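Local atomic coordinates of group 3 allergen SMIPP-S Yv6023A04 (Sarcoptes scabiei type hominis, PDB entry 3H7O), a protein that is a chymotrypsin-like serine protease homologue of the scabies mite, regarded as an inactivated paralogue and so probably not a working peptidase. Residues 41-46 / 79-84; 88-93 / 215-220. The protein carries 3 engineered substitutions. One frame throughout, in Å; residues are numbered along the deposited sequence.

Overall arrangement
Contacts 1 and 2 follow one another along the chain, contact 1 closing before contact 2 opens, and their centres lie about 11 Å apart. They meet in the residues just before strand 91-95: D89 OD1 probably accepts a hydrogen bond from H43 N, and N88 ND2 probably gives one to F80 O. The first bond joins the positions where S1 proteases carry the histidine and aspartate of the triad. Contact 1, at the surface, pairs short helix 42-45 with the loop after strand 68-78. Contact 2 is buried: helix 218-225, which follows strand 209-213 of the seven-stranded sheet, packs on the six-stranded barrel in this two-barrel chymotrypsin-like fold.

Contact 1 of 2, residues 41-46 / 79-84; sequences AAHCVF and SFYRQE. Engineered in segment 79-84: Q83 (natural residue Asn).
The ring of Y81 lies between A42 and its own loop: A42 CB sits over one face, offset toward the rim, while Q83 N lies 4.0 Å above the plane of the opposite face. The methyl makes a CH-pi contact, with A42 CB 3.9 Å from the centroid of the Y81 ring. F46 meets Y81 differently. Y81 CE2 stands over the centre of one face of the F46 ring, 3.5 Å above its plane, and the backbone carbon H43 C lies at the edge of that ring, in plane. The two aromatic planes are inclined at 53°, so the pair is oblique. Y81 CG is anti to the backbone N (chi1 174°), which puts CG 3.7 Å from A42 CB. Y81 OH lies a close 3.0 Å from H43 CB, a van der Waals contact.

The sequence AAHC is the histidine motif of the trypsin family, here on the short helix 42-45. A42 O receives the backbone N-H of both V45 and F46, holding the turn compact, while H43 N is bound by D89 OD1. C44 ties this turn to C28 through a disulfide. H43 also touches A183, an alanine where active S1 proteases have their serine, consistent with an inactivated protease. The contact itself joins the turn to the loop between strands 68-78 and 91-95 by apolar and aromatic packing. Near the surface, the extended side chain of Q83, an engineered residue replacing Asn, crosses F46 at about a right angle, its CG 3.8 Å from F46 CZ. M86 also touches both H43 and Y81, and L78 lies against A42 and F46.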
loop_
_atom_site.group_PDB
_atom_site.type_symbol
_atom_site.label_atom_id
_atom_site.label_comp_id
_atom_site.label_asym_id
_atom_site.label_seq_id
_atom_site.Cartn_x
_atom_site.Cartn_y
_atom_site.Cartn_z
ATOM N N ALA A 41 -2.200 0.182 4.539
ATOM C CA ALA A 41 -1.693 -0.613 5.649
ATOM C C ALA A 41 -2.300 -0.098 6.952
ATOM O O ALA A 41 -2.438 1.112 7.140
ATOM C CB ALA A 41 -0.173 -0.551 5.694
ATOM N N ALA A 42 -2.664 -1.014 7.843
ATOM C CA ALA A 42 -3.278 -0.641 9.116
ATOM C C ALA A 42 -2.360 0.155 10.050
ATOM O O ALA A 42 -2.830 1.053 10.756
ATOM C CB ALA A 42 -3.833 -1.869 9.828
ATOM N N HIS A 43 -1.062 -0.152 10.062
ATOM C CA HIS A 43 -0.182 0.478 11.055
ATOM C C HIS A 43 -0.019 1.995 10.876
ATOM O O HIS A 43 0.280 2.705 11.832
ATOM C CB HIS A 43 1.162 -0.260 11.221
ATOM C CG HIS A 43 2.123 -0.081 10.088
ATOM N ND1 HIS A 43 2.891 1.054 9.934
ATOM C CD2 HIS A 43 2.479 -0.915 9.082
ATOM C CE1 HIS A 43 3.662 0.918 8.870
ATOM N NE2 HIS A 43 3.435 -0.268 8.338
ATOM N N CYS A 44 -0.254 2.471 9.654
ATOM C CA CYS A 44 -0.214 3.898 9.330
ATOM C C CYS A 44 -1.409 4.678 9.889
ATOM O O CYS A 44 -1.292 5.872 10.188
ATOM C CB CYS A 44 -0.159 4.094 7.809
ATOM S SG CYS A 44 1.186 3.228 6.944
ATOM N N VAL A 45 -2.553 4.009 10.037
ATOM C CA VAL A 45 -3.821 4.705 10.286
ATOM C C VAL A 45 -4.640 4.233 11.496
ATOM O O VAL A 45 -5.566 4.928 11.919
ATOM C CB VAL A 45 -4.739 4.699 9.016
ATOM C CG1 VAL A 45 -4.063 5.414 7.850
ATOM C CG2 VAL A 45 -5.138 3.269 8.620
ATOM N N PHE A 46 -4.299 3.072 12.055
ATOM C CA PHE A 46 -5.137 2.436 13.084
ATOM C C PHE A 46 -5.437 3.318 14.298
ATOM O O PHE A 46 -6.507 3.205 14.894
ATOM C CB PHE A 46 -4.553 1.085 13.523
ATOM C CG PHE A 46 -3.441 1.192 14.527
ATOM C CD1 PHE A 46 -3.674 0.915 15.871
ATOM C CD2 PHE A 46 -2.157 1.559 14.127
ATOM C CE1 PHE A 46 -2.647 1.009 16.807
ATOM C CE2 PHE A 46 -1.124 1.659 15.053
ATOM C CZ PHE A 46 -1.368 1.384 16.395
ATOM N N SER A 79 -9.375 -4.999 10.384
ATOM C CA SER A 79 -9.761 -6.404 10.487
ATOM C C SER A 79 -8.853 -7.134 11.474
ATOM O O SER A 79 -7.909 -7.821 11.074
ATOM C CB SER A 79 -9.727 -7.082 9.111
ATOM O OG SER A 79 -10.143 -8.436 9.202
ATOM N N PHE A 80 -9.146 -6.964 12.763
ATOM C CA PHE A 80 -8.380 -7.587 13.847
ATOM C C PHE A 80 -6.888 -7.256 13.759
ATOM O O PHE A 80 -6.038 -8.143 13.886
ATOM C CB PHE A 80 -8.588 -9.115 13.874
ATOM C CG PHE A 80 -10.030 -9.541 13.991
ATOM C CD1 PHE A 80 -10.583 -9.836 15.236
ATOM C CD2 PHE A 80 -10.830 -9.671 12.854
ATOM C CE1 PHE A 80 -11.916 -10.241 15.352
ATOM C CE2 PHE A 80 -12.163 -10.074 12.956
ATOM C CZ PHE A 80 -12.708 -10.359 14.209
ATOM N N TYR A 81 -6.574 -5.980 13.532
ATOM C CA TYR A 81 -5.182 -5.541 13.482
ATOM C C TYR A 81 -4.503 -5.743 14.830
ATOM O O TYR A 81 -5.044 -5.371 15.869
ATOM C CB TYR A 81 -5.059 -4.076 13.045
ATOM C CG TYR A 81 -3.641 -3.557 13.133
ATOM C CD1 TYR A 81 -2.634 -4.088 12.323
ATOM C CD2 TYR A 81 -3.296 -2.555 14.038
ATOM C CE1 TYR A 81 -1.330 -3.626 12.404
ATOM C CE2 TYR A 81 -1.990 -2.087 14.124
ATOM C CZ TYR A 81 -1.017 -2.628 13.301
ATOM O OH TYR A 81 0.277 -2.179 13.376
ATOM N N ARG A 82 -3.316 -6.336 14.799
ATOM C CA ARG A 82 -2.562 -6.624 16.011
ATOM C C ARG A 82 -1.307 -5.762 16.061
ATOM O O ARG A 82 -0.364 -5.973 15.302
ATOM C CB ARG A 82 -2.213 -8.116 16.088
ATOM C CG ARG A 82 -3.406 -9.059 15.874
ATOM C CD ARG A 82 -4.452 -8.913 16.973
ATOM N NE ARG A 82 -3.947 -9.352 18.272
ATOM C CZ ARG A 82 -4.396 -8.915 19.445
ATOM N NH1 ARG A 82 -5.362 -8.006 19.502
ATOM N NH2 ARG A 82 -3.868 -9.382 20.570
ATOM N N GLN A 83 -1.318 -4.789 16.967
ATOM C CA GLN A 83 -0.249 -3.803 17.124
ATOM C C GLN A 83 1.152 -4.405 17.294
ATOM O O GLN A 83 2.100 -3.974 16.634
ATOM C CB GLN A 83 -0.576 -2.919 18.332
ATOM C CG GLN A 83 0.077 -1.551 18.337
ATOM C CD GLN A 83 -0.410 -0.689 19.487
ATOM O OE1 GLN A 83 -1.397 -1.014 20.152
ATOM N NE2 GLN A 83 0.279 0.419 19.728
ATOM N N GLU A 84 1.267 -5.397 18.177
ATOM C CA GLU A 84 2.557 -5.982 18.564
ATOM C C GLU A 84 3.299 -6.676 17.411
ATOM O O GLU A 84 4.524 -6.572 17.299
ATOM C CB GLU A 84 2.357 -6.954 19.738
ATOM C CG GLU A 84 3.640 -7.504 20.357
#

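Contact 2 of 2, residues 88-93 / 215-220; sequences NDIAIL and GSYVSW
A short hydrogen bond links Y217 to N88, and a water bridges the same two residues. Y217 OH donates to N88 OD1 at 2.6 Å, arriving in the carbonyl plane on a lone pair with a C=O...donor angle of 134°. The amide stands nearly perpendicular to the phenol ring, and OD1 lies at the ring's edge, in its plane. Water 1 accepts from N88 N and donates to Y217 OH at 3.0 Å, which leaves the hydroxyl both giving and receiving a bond. With N88 ND2 bound to F80 O, both ends of the amide are used, and its rotation is probably well fixed.

Away from the hydroxyl, along the Y217 ring, the contact becomes apolar. I90 CG2 sits over the centre of one Y217 face, 3.9 Å from the ring centroid and 12° off the normal. The same methyl also reaches W220 CZ3 at 3.9 Å, so it is shared by two aromatic side chains. I92 and W220 approach tip to tip: I92 CD1 lies over one face of the six-membered ring, 4.1 Å from its centroid and toward the rim. W220 CG, anti to the backbone N (chi1 166°), is carried toward the strand. A91 CA lies at the indole's edge, close to CH2.

D89, next after N88, centres an inverse gamma turn closed by a weak I90 N to N88 O bond; it begins the DIAIL sequence, where S1 proteases carry the triad aspartate. Strand 91-95 then runs between strands 37-40 and 68-78 of the barrel, with I90 and I92 also on L39. W220 packs the first turn of helix 218-225, which follows strand 209-213 of the other sheet, on I90 and I92; Y217, just before the helix, packs at the strand's approach.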
loop_
_atom_site.group_PDB
_atom_site.type_symbol
_atom_site.label_atom_id
_atom_site.label_comp_id
_atom_site.label_asym_id
_atom_site.label_seq_id
_atom_site.Cartn_x
_atom_site.Cartn_y
_atom_site.Cartn_z
ATOM N N ASN A 88 -2.457 -8.834 10.243
ATOM C CA ASN A 88 -3.610 -8.163 9.616
ATOM C C ASN A 88 -3.356 -6.670 9.393
ATOM O O ASN A 88 -4.157 -5.821 9.789
ATOM C CB ASN A 88 -4.892 -8.378 10.435
ATOM C CG ASN A 88 -5.211 -9.844 10.649
ATOM O OD1 ASN A 88 -5.133 -10.648 9.722
ATOM N ND2 ASN A 88 -5.567 -10.201 11.876
ATOM N N ASP A 89 -2.230 -6.367 8.757
ATOM C CA ASP A 89 -1.795 -4.995 8.537
ATOM C C ASP A 89 -2.441 -4.425 7.278
ATOM O O ASP A 89 -1.770 -4.125 6.285
ATOM C CB ASP A 89 -0.271 -4.941 8.449
ATOM C CG ASP A 89 0.281 -3.548 8.676
ATOM O OD1 ASP A 89 -0.509 -2.601 8.893
ATOM O OD2 ASP A 89 1.518 -3.409 8.639
ATOM N N ILE A 90 -3.758 -4.270 7.349
ATOM C CA ILE A 90 -4.567 -3.839 6.224
ATOM C C ILE A 90 -5.740 -2.995 6.753
ATOM O O ILE A 90 -6.290 -3.281 7.821
ATOM C CB ILE A 90 -5.045 -5.068 5.398
ATOM C CG1 ILE A 90 -5.646 -4.636 4.057
ATOM C CG2 ILE A 90 -5.986 -5.976 6.231
ATOM C CD1 ILE A 90 -5.878 -5.785 3.087
ATOM N N ALA A 91 -6.092 -1.941 6.025
ATOM C CA ALA A 91 -7.147 -1.031 6.461
ATOM C C ALA A 91 -7.856 -0.410 5.277
ATOM O O ALA A 91 -7.247 -0.174 4.229
ATOM C CB ALA A 91 -6.572 0.064 7.356
ATOM N N ILE A 92 -9.145 -0.142 5.454
ATOM C CA ILE A 92 -9.926 0.569 4.451
ATOM C C ILE A 92 -10.285 1.951 4.980
ATOM O O ILE A 92 -10.804 2.086 6.091
ATOM C CB ILE A 92 -11.193 -0.216 4.045
ATOM C CG1 ILE A 92 -10.793 -1.552 3.405
ATOM C CG2 ILE A 92 -12.045 0.605 3.064
ATOM C CD1 ILE A 92 -11.934 -2.549 3.251
ATOM N N LEU A 93 -9.974 2.973 4.190
ATOM C CA LEU A 93 -10.347 4.339 4.524
ATOM C C LEU A 93 -11.620 4.707 3.776
ATOM O O LEU A 93 -11.684 4.565 2.557
ATOM C CB LEU A 93 -9.213 5.312 4.171
ATOM C CG LEU A 93 -7.814 5.003 4.726
ATOM C CD1 LEU A 93 -6.810 6.044 4.259
ATOM C CD2 LEU A 93 -7.810 4.904 6.247
ATOM N N GLY A 215 -6.134 -11.282 -1.562
ATOM C CA GLY A 215 -7.058 -12.412 -1.722
ATOM C C GLY A 215 -7.618 -12.952 -0.414
ATOM O O GLY A 215 -8.752 -13.430 -0.371
ATOM N N SER A 216 -6.825 -12.864 0.654
ATOM C CA SER A 216 -7.240 -13.341 1.976
ATOM C C SER A 216 -8.290 -12.455 2.644
ATOM O O SER A 216 -8.983 -12.901 3.560
ATOM C CB SER A 216 -6.030 -13.476 2.895
ATOM O OG SER A 216 -5.087 -14.379 2.354
ATOM N N TYR A 217 -8.401 -11.210 2.184
ATOM C CA TYR A 217 -9.299 -10.223 2.793
ATOM C C TYR A 217 -10.383 -9.718 1.845
ATOM O O TYR A 217 -11.160 -8.833 2.209
ATOM C CB TYR A 217 -8.496 -9.026 3.323
ATOM C CG TYR A 217 -7.467 -9.402 4.366
ATOM C CD1 TYR A 217 -7.795 -9.417 5.723
ATOM C CD2 TYR A 217 -6.166 -9.750 3.994
ATOM C CE1 TYR A 217 -6.853 -9.765 6.680
ATOM C CE2 TYR A 217 -5.217 -10.105 4.945
ATOM C CZ TYR A 217 -5.566 -10.107 6.285
ATOM O OH TYR A 217 -4.627 -10.457 7.229
ATOM N N VAL A 218 -10.445 -10.286 0.643
ATOM C CA VAL A 218 -11.314 -9.736 -0.397
ATOM C C VAL A 218 -12.810 -9.871 -0.068
ATOM O O VAL A 218 -13.611 -9.040 -0.489
ATOM C CB VAL A 218 -10.934 -10.256 -1.820
ATOM C CG1 VAL A 218 -11.513 -11.621 -2.086
ATOM C CG2 VAL A 218 -11.377 -9.265 -2.888
ATOM N N SER A 219 -13.169 -10.894 0.710
ATOM C CA SER A 219 -14.538 -11.044 1.205
ATOM C C SER A 219 -14.906 -9.889 2.143
ATOM O O SER A 219 -15.984 -9.297 2.026
ATOM C CB SER A 219 -14.704 -12.388 1.916
ATOM O OG SER A 219 -16.029 -12.551 2.381
ATOM N N TRP A 220 -13.992 -9.574 3.059
ATOM C CA TRP A 220 -14.152 -8.466 3.995
ATOM C C TRP A 220 -14.155 -7.116 3.268
ATOM O O TRP A 220 -14.974 -6.248 3.576
ATOM C CB TRP A 220 -13.051 -8.523 5.064
ATOM C CG TRP A 220 -12.904 -7.273 5.893
ATOM C CD1 TRP A 220 -13.781 -6.798 6.828
ATOM C CD2 TRP A 220 -11.807 -6.348 5.862
ATOM N NE1 TRP A 220 -13.301 -5.630 7.378
ATOM C CE2 TRP A 220 -12.091 -5.333 6.805
ATOM C CE3 TRP A 220 -10.612 -6.278 5.133
ATOM C CZ2 TRP A 220 -11.224 -4.259 7.036
ATOM C CZ3 TRP A 220 -9.748 -5.208 5.361
ATOM C CH2 TRP A 220 -10.062 -4.214 6.308
HETATM O O HOH W 1 -1.744 -10.575 8.089
#